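Side-chain contacts in ribonucleoside-diphosphate reductase subunit beta (Clostridium botulinum, PDB 6ZJK), which carries a di-iron site and, together with the larger alpha subunit, probably serves the reduction of ribonucleoside diphosphates to deoxyribonucleotides: residues Y56-D61 and S127-I132; P115-Y120 and R195-N200; L244-I249 and V312-K317. All coordinates share one frame; numbering follows the deposited sequence.

In the fold
The three contacts illustrate how helices around a metal site are joined to one another and to their neighbours. Four long helices, 90-118, 124-151, 190-220 and 225-255, supply the iron ligands Asp107, Glu137, His140, Glu204, Glu238 and His241 and form the di-iron helical bundle of the family. Contact 1 places helix 58-68 against 124-151, contact 2 joins 90-118 to 190-220, and contact 3 ties 225-255 to the end of 296-313. Their centres lie about 15 to 16 Å apart. Along the chain the segments of contacts 1 and 2 alternate, whereas contact 3 follows both. Leu244 packs on contact 1 and Phe245 on both contacts 1 and 2, linking all three; contacts 1 and 2 also touch the second subunit.

Contact 1 (Y56-D61 and S127-I132); sequences YSWASD and SSLLNI
Leu129, on helix 124-151, receives both Trp58 and Ala59 from the segment that leads into helix 58-68. Tyr56 comes first along this segment. Its CB lies 3.5 Å above one face of the Trp58 indole, toward the rim, and its backbone O accepts a bond from Ala59 N at 3.0 Å, drawing the chain into a turn. Its own backbone N is tied to Glu125 of the facing helix.

Trp58 follows. With chi1 at 48°, its CG sits between the backbone N and the carbonyl carbon, and the six-membered side of the indole swings in beside the leucine. Trp58 CZ3 comes within 4.1 Å of Leu129 CD1, an oblique approach.

At Ala59, Leu129 CD1 rests 4.0 Å from Ala59 CB, while Leu129 CD2 lies 3.9 Å from Ala59 O. CD1 thus takes the indole and the alanine methyl, CD2 the carbonyl oxygen. Ala59 and Leu129 are also the nearest CA pair, 7.6 Å apart.

Helix 124-151 carries the iron ligands Glu137 and His140, and the Leu129 side chain, which also packs on Leu244, is about 12 Å from an iron ion. Leu129 meets the other segment through dispersion contacts, one of its methyls resting on a carbonyl oxygen, while the directional bond of Trp58 runs from NE1 to Glu251 of helix 225-255.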
loop_
_atom_site.group_PDB
_atom_site.type_symbol
_atom_site.label_atom_id
_atom_site.label_comp_id
_atom_site.label_asym_id
_atom_site.label_seq_id
_atom_site.Cartn_x
_atom_site.Cartn_y
_atom_site.Cartn_z
ATOM N N TYR A 56 7.418 16.307 -9.986
ATOM C CA TYR A 56 6.009 16.433 -10.386
ATOM C C TYR A 56 5.252 17.141 -9.270
ATOM O O TYR A 56 4.772 16.519 -8.315
ATOM C CB TYR A 56 5.414 15.066 -10.727
ATOM C CG TYR A 56 6.220 14.381 -11.804
ATOM C CD1 TYR A 56 6.273 14.911 -13.082
ATOM C CD2 TYR A 56 6.989 13.258 -11.522
ATOM C CE1 TYR A 56 7.029 14.329 -14.063
ATOM C CE2 TYR A 56 7.763 12.669 -12.498
ATOM C CZ TYR A 56 7.783 13.214 -13.768
ATOM O OH TYR A 56 8.549 12.639 -14.761
ATOM N N SER A 57 5.095 18.447 -9.449
ATOM C CA SER A 57 4.511 19.255 -8.383
ATOM C C SER A 57 3.062 18.851 -8.095
ATOM O O SER A 57 2.621 18.870 -6.938
ATOM C CB SER A 57 4.620 20.733 -8.783
ATOM O OG SER A 57 4.737 21.591 -7.665
ATOM N N TRP A 58 2.323 18.326 -9.079
ATOM C CA TRP A 58 0.952 17.904 -8.822
ATOM C C TRP A 58 0.865 16.764 -7.813
ATOM O O TRP A 58 -0.202 16.560 -7.230
ATOM C CB TRP A 58 0.260 17.520 -10.135
ATOM C CG TRP A 58 1.043 16.603 -11.025
ATOM C CD1 TRP A 58 1.805 16.958 -12.131
ATOM C CD2 TRP A 58 1.125 15.181 -10.919
ATOM N NE1 TRP A 58 2.361 15.826 -12.692
ATOM C CE2 TRP A 58 1.959 14.728 -11.967
ATOM C CE3 TRP A 58 0.569 14.240 -10.041
ATOM C CZ2 TRP A 58 2.242 13.373 -12.152
ATOM C CZ3 TRP A 58 0.863 12.900 -10.224
ATOM C CH2 TRP A 58 1.677 12.475 -11.263
ATOM N N ALA A 59 1.934 16.028 -7.608
ATOM C CA ALA A 59 1.966 14.950 -6.641
ATOM C C ALA A 59 1.629 15.388 -5.231
ATOM O O ALA A 59 0.951 14.721 -4.533
ATOM C CB ALA A 59 3.287 14.276 -6.671
ATOM N N SER A 60 2.069 16.545 -4.836
ATOM C CA SER A 60 1.812 17.045 -3.523
ATOM C C SER A 60 0.385 17.175 -3.170
ATOM O O SER A 60 -0.002 16.745 -2.142
ATOM C CB SER A 60 2.491 18.389 -3.306
ATOM O OG SER A 60 3.831 18.308 -3.611
ATOM N N ASP A 61 -0.401 17.823 -4.001
ATOM C CA ASP A 61 -1.798 17.958 -3.698
ATOM C C ASP A 61 -2.557 16.637 -3.732
ATOM O O ASP A 61 -3.432 16.475 -3.005
ATOM C CB ASP A 61 -2.460 18.975 -4.586
ATOM C CG ASP A 61 -1.796 20.300 -4.508
ATOM O OD1 ASP A 61 -2.049 20.975 -3.533
ATOM O OD2 ASP A 61 -0.989 20.639 -5.394
ATOM N N SER A 127 5.484 6.810 -6.921
ATOM C CA SER A 127 5.372 5.516 -6.235
ATOM C C SER A 127 4.650 5.628 -4.894
ATOM O O SER A 127 3.909 4.716 -4.505
ATOM C CB SER A 127 6.748 4.892 -6.053
ATOM O OG SER A 127 7.158 4.318 -7.283
ATOM N N SER A 128 4.896 6.700 -4.147
ATOM C CA SER A 128 4.112 6.919 -2.938
ATOM C C SER A 128 2.624 6.936 -3.247
ATOM O O SER A 128 1.826 6.321 -2.538
ATOM C CB SER A 128 4.518 8.216 -2.264
ATOM O OG SER A 128 5.841 8.100 -1.793
ATOM N N LEU A 129 2.210 7.622 -4.286
ATOM C CA LEU A 129 0.797 7.711 -4.590
ATOM C C LEU A 129 0.212 6.390 -5.019
ATOM O O LEU A 129 -0.855 6.084 -4.693
ATOM C CB LEU A 129 0.493 8.817 -5.584
ATOM C CG LEU A 129 0.856 10.277 -5.331
ATOM C CD1 LEU A 129 0.763 11.135 -6.558
ATOM C CD2 LEU A 129 0.133 10.919 -4.213
ATOM N N LEU A 130 0.942 5.623 -5.777
ATOM C CA LEU A 130 0.424 4.315 -6.169
ATOM C C LEU A 130 0.290 3.379 -4.972
ATOM O O LEU A 130 -0.618 2.531 -4.953
ATOM C CB LEU A 130 1.315 3.678 -7.241
ATOM C CG LEU A 130 1.340 4.343 -8.627
ATOM C CD1 LEU A 130 2.512 3.806 -9.421
ATOM C CD2 LEU A 130 0.049 4.080 -9.386
ATOM N N ASN A 131 1.186 3.500 -3.982
ATOM C CA ASN A 131 1.067 2.704 -2.757
ATOM C C ASN A 131 -0.168 3.111 -1.960
ATOM O O ASN A 131 -0.845 2.262 -1.376
ATOM C CB ASN A 131 2.309 2.883 -1.872
ATOM C CG ASN A 131 3.529 2.158 -2.393
ATOM O OD1 ASN A 131 3.429 1.208 -3.162
ATOM N ND2 ASN A 131 4.702 2.580 -1.930
ATOM N N ILE A 132 -0.496 4.376 -1.946
ATOM C CA ILE A 132 -1.685 4.787 -1.277
ATOM C C ILE A 132 -2.895 4.229 -2.045
ATOM O O ILE A 132 -3.858 3.848 -1.481
ATOM C CB ILE A 132 -1.797 6.283 -1.212
ATOM C CG1 ILE A 132 -0.625 6.890 -0.453
ATOM C CG2 ILE A 132 -3.055 6.704 -0.544
ATOM C CD1 ILE A 132 -0.629 8.394 -0.402
#

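Contact 2 (P115-Y120 and R195-N200)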
loop_
_atom_site.group_PDB
_atom_site.type_symbol
_atom_site.label_atom_id
_atom_site.label_comp_id
_atom_site.label_asym_id
_atom_site.label_seq_id
_atom_site.Cartn_x
_atom_site.Cartn_y
_atom_site.Cartn_z
ATOM N N PRO A 115 1.443 -2.992 -7.518
ATOM C CA PRO A 115 2.832 -3.005 -7.099
ATOM C C PRO A 115 3.764 -3.436 -8.172
ATOM O O PRO A 115 4.932 -3.266 -8.050
ATOM C CB PRO A 115 2.853 -4.021 -6.005
ATOM C CG PRO A 115 1.513 -4.048 -5.486
ATOM C CD PRO A 115 0.579 -3.653 -6.550
ATOM N N ASN A 116 3.238 -4.007 -9.225
ATOM C CA ASN A 116 4.078 -4.447 -10.295
ATOM C C ASN A 116 4.351 -3.318 -11.241
ATOM O O ASN A 116 5.328 -3.303 -11.940
ATOM C CB ASN A 116 3.396 -5.569 -11.029
ATOM C CG ASN A 116 3.714 -6.892 -10.444
ATOM O OD1 ASN A 116 3.646 -7.084 -9.250
ATOM N ND2 ASN A 116 4.062 -7.822 -11.295
ATOM N N ILE A 117 3.468 -2.372 -11.250
ATOM C CA ILE A 117 3.655 -1.270 -12.071
ATOM C C ILE A 117 4.575 -0.374 -11.309
ATOM O O ILE A 117 5.552 0.060 -11.820
ATOM C CB ILE A 117 2.332 -0.614 -12.335
ATOM C CG1 ILE A 117 1.679 -1.315 -13.494
ATOM C CG2 ILE A 117 2.507 0.839 -12.644
ATOM C CD1 ILE A 117 0.269 -0.906 -13.701
ATOM N N SER A 118 4.230 -0.124 -10.069
ATOM C CA SER A 118 4.999 0.732 -9.208
ATOM C C SER A 118 6.467 0.454 -9.068
ATOM O O SER A 118 7.221 1.326 -8.930
ATOM C CB SER A 118 4.378 0.728 -7.856
ATOM O OG SER A 118 4.956 1.674 -7.063
ATOM N N ARG A 119 6.902 -0.765 -9.227
ATOM C CA ARG A 119 8.267 -1.100 -9.129
ATOM C C ARG A 119 9.148 -0.779 -10.322
ATOM O O ARG A 119 10.307 -1.016 -10.288
ATOM C CB ARG A 119 8.363 -2.544 -8.655
ATOM C CG ARG A 119 8.568 -3.639 -9.656
ATOM C CD ARG A 119 8.705 -5.004 -8.964
ATOM N NE ARG A 119 8.148 -6.048 -9.821
ATOM C CZ ARG A 119 8.567 -7.305 -9.923
ATOM N NH1 ARG A 119 9.589 -7.764 -9.237
ATOM N NH2 ARG A 119 7.953 -8.117 -10.752
ATOM N N TYR A 120 8.543 -0.209 -11.338
ATOM C CA TYR A 120 9.261 0.204 -12.520
ATOM C C TYR A 120 9.240 1.711 -12.593
ATOM O O TYR A 120 9.880 2.271 -13.371
ATOM C CB TYR A 120 8.678 -0.383 -13.775
ATOM C CG TYR A 120 8.947 -1.830 -13.912
ATOM C CD1 TYR A 120 8.073 -2.763 -13.442
ATOM C CD2 TYR A 120 10.070 -2.269 -14.486
ATOM C CE1 TYR A 120 8.318 -4.090 -13.559
ATOM C CE2 TYR A 120 10.316 -3.595 -14.592
ATOM C CZ TYR A 120 9.422 -4.484 -14.125
ATOM O OH TYR A 120 9.672 -5.793 -14.242
ATOM N N ARG A 195 0.534 -0.540 -22.382
ATOM C CA ARG A 195 -0.780 -1.113 -22.605
ATOM C C ARG A 195 -1.404 -1.426 -21.236
ATOM O O ARG A 195 -2.559 -1.210 -21.025
ATOM C CB ARG A 195 -0.710 -2.335 -23.507
ATOM C CG ARG A 195 -0.349 -2.043 -24.944
ATOM C CD ARG A 195 -0.615 -3.219 -25.866
ATOM N NE ARG A 195 0.587 -3.995 -26.113
ATOM C CZ ARG A 195 1.396 -3.807 -27.146
ATOM N NH1 ARG A 195 1.139 -2.874 -28.033
ATOM N NH2 ARG A 195 2.476 -4.542 -27.288
ATOM N N ALA A 196 -0.600 -1.812 -20.279
ATOM C CA ALA A 196 -1.121 -2.064 -18.967
ATOM C C ALA A 196 -1.560 -0.795 -18.269
ATOM O O ALA A 196 -2.456 -0.813 -17.489
ATOM C CB ALA A 196 -0.131 -2.785 -18.134
ATOM N N ILE A 197 -0.917 0.312 -18.574
ATOM C CA ILE A 197 -1.269 1.547 -17.958
ATOM C C ILE A 197 -2.599 1.982 -18.484
ATOM O O ILE A 197 -3.413 2.424 -17.781
ATOM C CB ILE A 197 -0.220 2.639 -18.230
ATOM C CG1 ILE A 197 1.126 2.278 -17.630
ATOM C CG2 ILE A 197 -0.695 3.968 -17.729
ATOM C CD1 ILE A 197 1.225 2.384 -16.164
ATOM N N MET A 198 -2.810 1.805 -19.758
ATOM C CA MET A 198 -4.053 2.177 -20.382
ATOM C C MET A 198 -5.172 1.259 -19.889
ATOM O O MET A 198 -6.236 1.686 -19.672
ATOM C CB MET A 198 -3.867 2.220 -21.909
ATOM C CG MET A 198 -4.996 2.727 -22.755
ATOM S SD MET A 198 -5.660 4.313 -22.497
ATOM C CE MET A 198 -7.205 4.173 -23.285
ATOM N N ALA A 199 -4.867 0.000 -19.656
ATOM C CA ALA A 199 -5.833 -0.948 -19.118
ATOM C C ALA A 199 -6.364 -0.496 -17.776
ATOM O O ALA A 199 -7.533 -0.490 -17.547
ATOM C CB ALA A 199 -5.210 -2.279 -18.994
ATOM N N ASN A 200 -5.470 -0.100 -16.890
ATOM C CA ASN A 200 -5.845 0.435 -15.632
ATOM C C ASN A 200 -6.784 1.574 -15.756
ATOM O O ASN A 200 -7.719 1.642 -15.062
ATOM C CB ASN A 200 -4.623 1.018 -14.991
ATOM C CG ASN A 200 -4.132 0.230 -13.856
ATOM O OD1 ASN A 200 -4.682 0.277 -12.811
ATOM N ND2 ASN A 200 -3.075 -0.492 -14.065
#
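Ile117 and Ile197 mark the closest approach of the two backbones, with Ile117 CA 8.2 Å from Ile197 CA. Segment 195-200 is regular helix, whereas 115-120 belongs to the end of helix 90-118, kinked where Pro115 and Asn116 make no backbone N bond to the preceding turn. The helical bonding then runs out: Arg119 N bonds to Pro115 O only weakly, and Tyr120 N bonds three residues back, to Ile117 O, at 3.0 Å.

Ile117 is directed toward the other helix, with one branch for each of two partners. Its CG2 meets Ile197 CD1 at 4.1 Å, the side chains passing at a slant. The longer branch, with CG1 held beside the backbone N (chi1 -85°), carries CD1 to 3.4 Å from Asn200 ND2, a van der Waals contact of methyl with amide nitrogen, the side chains arriving from opposite directions. Both helices belong to the small chain's iron-binding bundle, and the Asn200 side chain is about 7 Å from an iron ion.

The Asn200 amide is buried but has polar partners: OD1 hydrogen-bonds to Gln110 NE2 of helix 90-118, and ND2 gives a weak bond back to Ala196 O at 3.5 Å. Phe245 of helix 225-255 packs on both Asn200 and Ile197.

Contact 3 (L244-I249 and V312-K317); sequences LFQNII and VAIGLK
Ile314 and Gln246 bury more surface here than any other residues, and their CA atoms, 6.1 Å apart, are the nearest pair across the contact. Ile314 turns its CG2 branch to the facing helix: with chi1 at 53°, CG1 is placed between the backbone N and the carbonyl carbon, leaving CG2 to reach across. This methyl meets Gln246 CG at 4.1 Å, the two side chains crossing at about a right angle, and lies 4.4 Å from Ile249 CD1, one turn along the helix. Gln246 therefore offers its aliphatic stem to Ile314 and sends its amide on, along an extended chain, to Ala313. There Gln246 NE2 comes within 3.4 Å of Ala313 CB, a contact of methyl and amide without polar attraction. The nitrogen finds its hydrogen-bond partner in Tyr201 OH of helix 190-220, which, with the methyl contact, probably limits the rotation of the amide; the Ile314 side chain also packs on Tyr201.

Ile314 lies just where helix 296-313 ends. Gly315, with positive phi, directs its N to Val312 O at 3.0 Å, and Leu316 N returns to the carbonyl of the residue just before Val312. These paired bonds are those of a Schellman motif, with Gly315 as its C-prime residue.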
loop_
_atom_site.group_PDB
_atom_site.type_symbol
_atom_site.label_atom_id
_atom_site.label_comp_id
_atom_site.label_asym_id
_atom_site.label_seq_id
_atom_site.Cartn_x
_atom_site.Cartn_y
_atom_site.Cartn_z
ATOM N N LEU A 244 -4.893 10.482 -11.227
ATOM C CA LEU A 244 -3.517 10.002 -11.084
ATOM C C LEU A 244 -3.027 9.369 -12.381
ATOM O O LEU A 244 -1.975 9.751 -12.913
ATOM C CB LEU A 244 -3.407 9.016 -9.914
ATOM C CG LEU A 244 -2.072 8.301 -9.627
ATOM C CD1 LEU A 244 -0.952 9.310 -9.432
ATOM C CD2 LEU A 244 -2.180 7.430 -8.400
ATOM N N PHE A 245 -3.798 8.441 -12.923
ATOM C CA PHE A 245 -3.426 7.793 -14.169
ATOM C C PHE A 245 -3.438 8.765 -15.371
ATOM O O PHE A 245 -2.659 8.661 -16.219
ATOM C CB PHE A 245 -4.179 6.487 -14.417
ATOM C CG PHE A 245 -3.526 5.292 -13.773
ATOM C CD1 PHE A 245 -3.595 5.103 -12.460
ATOM C CD2 PHE A 245 -2.796 4.415 -14.493
ATOM C CE1 PHE A 245 -2.975 4.063 -11.873
ATOM C CE2 PHE A 245 -2.166 3.365 -13.901
ATOM C CZ PHE A 245 -2.263 3.193 -12.594
ATOM N N GLN A 246 -4.326 9.717 -15.387
ATOM C CA GLN A 246 -4.300 10.748 -16.431
ATOM C C GLN A 246 -2.947 11.469 -16.458
ATOM O O GLN A 246 -2.351 11.676 -17.524
ATOM C CB GLN A 246 -5.452 11.739 -16.200
ATOM C CG GLN A 246 -6.842 11.201 -16.622
ATOM C CD GLN A 246 -8.024 12.092 -16.201
ATOM O OE1 GLN A 246 -7.833 13.166 -15.610
ATOM N NE2 GLN A 246 -9.263 11.652 -16.535
ATOM N N ASN A 247 -2.450 11.854 -15.283
ATOM C CA ASN A 247 -1.174 12.557 -15.194
ATOM C C ASN A 247 0.015 11.646 -15.464
ATOM O O ASN A 247 0.986 12.063 -16.109
ATOM C CB ASN A 247 -1.049 13.204 -13.829
ATOM C CG ASN A 247 -1.744 14.522 -13.787
ATOM O OD1 ASN A 247 -1.138 15.533 -14.100
ATOM N ND2 ASN A 247 -2.995 14.537 -13.388
ATOM N N ILE A 248 -0.034 10.400 -14.997
ATOM C CA ILE A 248 1.056 9.478 -15.298
ATOM C C ILE A 248 1.192 9.302 -16.807
ATOM O O ILE A 248 2.302 9.345 -17.350
ATOM C CB ILE A 248 0.852 8.124 -14.579
ATOM C CG1 ILE A 248 1.036 8.261 -13.058
ATOM C CG2 ILE A 248 1.847 7.108 -15.088
ATOM C CD1 ILE A 248 0.796 6.908 -12.272
ATOM N N ILE A 249 0.094 9.164 -17.510
ATOM C CA ILE A 249 0.146 8.993 -18.941
ATOM C C ILE A 249 0.667 10.252 -19.653
ATOM O O ILE A 249 1.445 10.165 -20.565
ATOM C CB ILE A 249 -1.220 8.628 -19.510
ATOM C CG1 ILE A 249 -1.549 7.179 -19.223
ATOM C CG2 ILE A 249 -1.231 8.798 -21.001
ATOM C CD1 ILE A 249 -3.021 6.891 -19.276
ATOM N N VAL A 312 -10.813 12.259 -24.145
ATOM C CA VAL A 312 -10.544 13.696 -24.198
ATOM C C VAL A 312 -9.490 14.075 -23.165
ATOM O O VAL A 312 -8.638 14.943 -23.405
ATOM C CB VAL A 312 -11.851 14.479 -23.983
ATOM C CG1 VAL A 312 -11.559 15.870 -23.440
ATOM C CG2 VAL A 312 -12.642 14.558 -25.282
ATOM N N ALA A 313 -9.676 13.505 -21.975
ATOM C CA ALA A 313 -8.855 13.836 -20.812
ATOM C C ALA A 313 -7.405 13.394 -20.959
ATOM O O ALA A 313 -6.548 13.890 -20.220
ATOM C CB ALA A 313 -9.456 13.236 -19.549
ATOM N N ILE A 314 -7.106 12.474 -21.870
ATOM C CA ILE A 314 -5.722 12.136 -22.168
ATOM C C ILE A 314 -5.338 12.569 -23.586
ATOM O O ILE A 314 -4.380 12.045 -24.163
ATOM C CB ILE A 314 -5.443 10.645 -21.921
ATOM C CG1 ILE A 314 -6.445 9.754 -22.655
ATOM C CG2 ILE A 314 -5.573 10.342 -20.429
ATOM C CD1 ILE A 314 -6.053 8.306 -22.645
ATOM N N GLY A 315 -6.070 13.526 -24.154
ATOM C CA GLY A 315 -5.695 14.129 -25.420
ATOM C C GLY A 315 -6.004 13.324 -26.661
ATOM O O GLY A 315 -5.424 13.588 -27.715
ATOM N N LEU A 316 -6.953 12.409 -26.606
ATOM C CA LEU A 316 -7.258 11.571 -27.756
ATOM C C LEU A 316 -8.660 11.877 -28.273
ATOM O O LEU A 316 -9.529 12.333 -27.525
ATOM C CB LEU A 316 -7.120 10.092 -27.379
ATOM C CG LEU A 316 -5.695 9.648 -27.038
ATOM C CD1 LEU A 316 -5.709 8.236 -26.511
ATOM C CD2 LEU A 316 -4.840 9.726 -28.287
ATOM N N LYS A 317 -8.865 11.631 -29.568
ATOM C CA LYS A 317 -10.173 11.959 -30.130
ATOM C C LYS A 317 -11.223 10.952 -29.666
ATOM O O LYS A 317 -10.971 9.740 -29.678
ATOM C CB LYS A 317 -10.142 11.957 -31.660
ATOM C CG LYS A 317 -8.980 12.666 -32.322
ATOM C CD LYS A 317 -9.397 14.074 -32.736
ATOM C CE LYS A 317 -8.642 14.531 -33.996
ATOM N NZ LYS A 317 -7.318 13.896 -34.171
#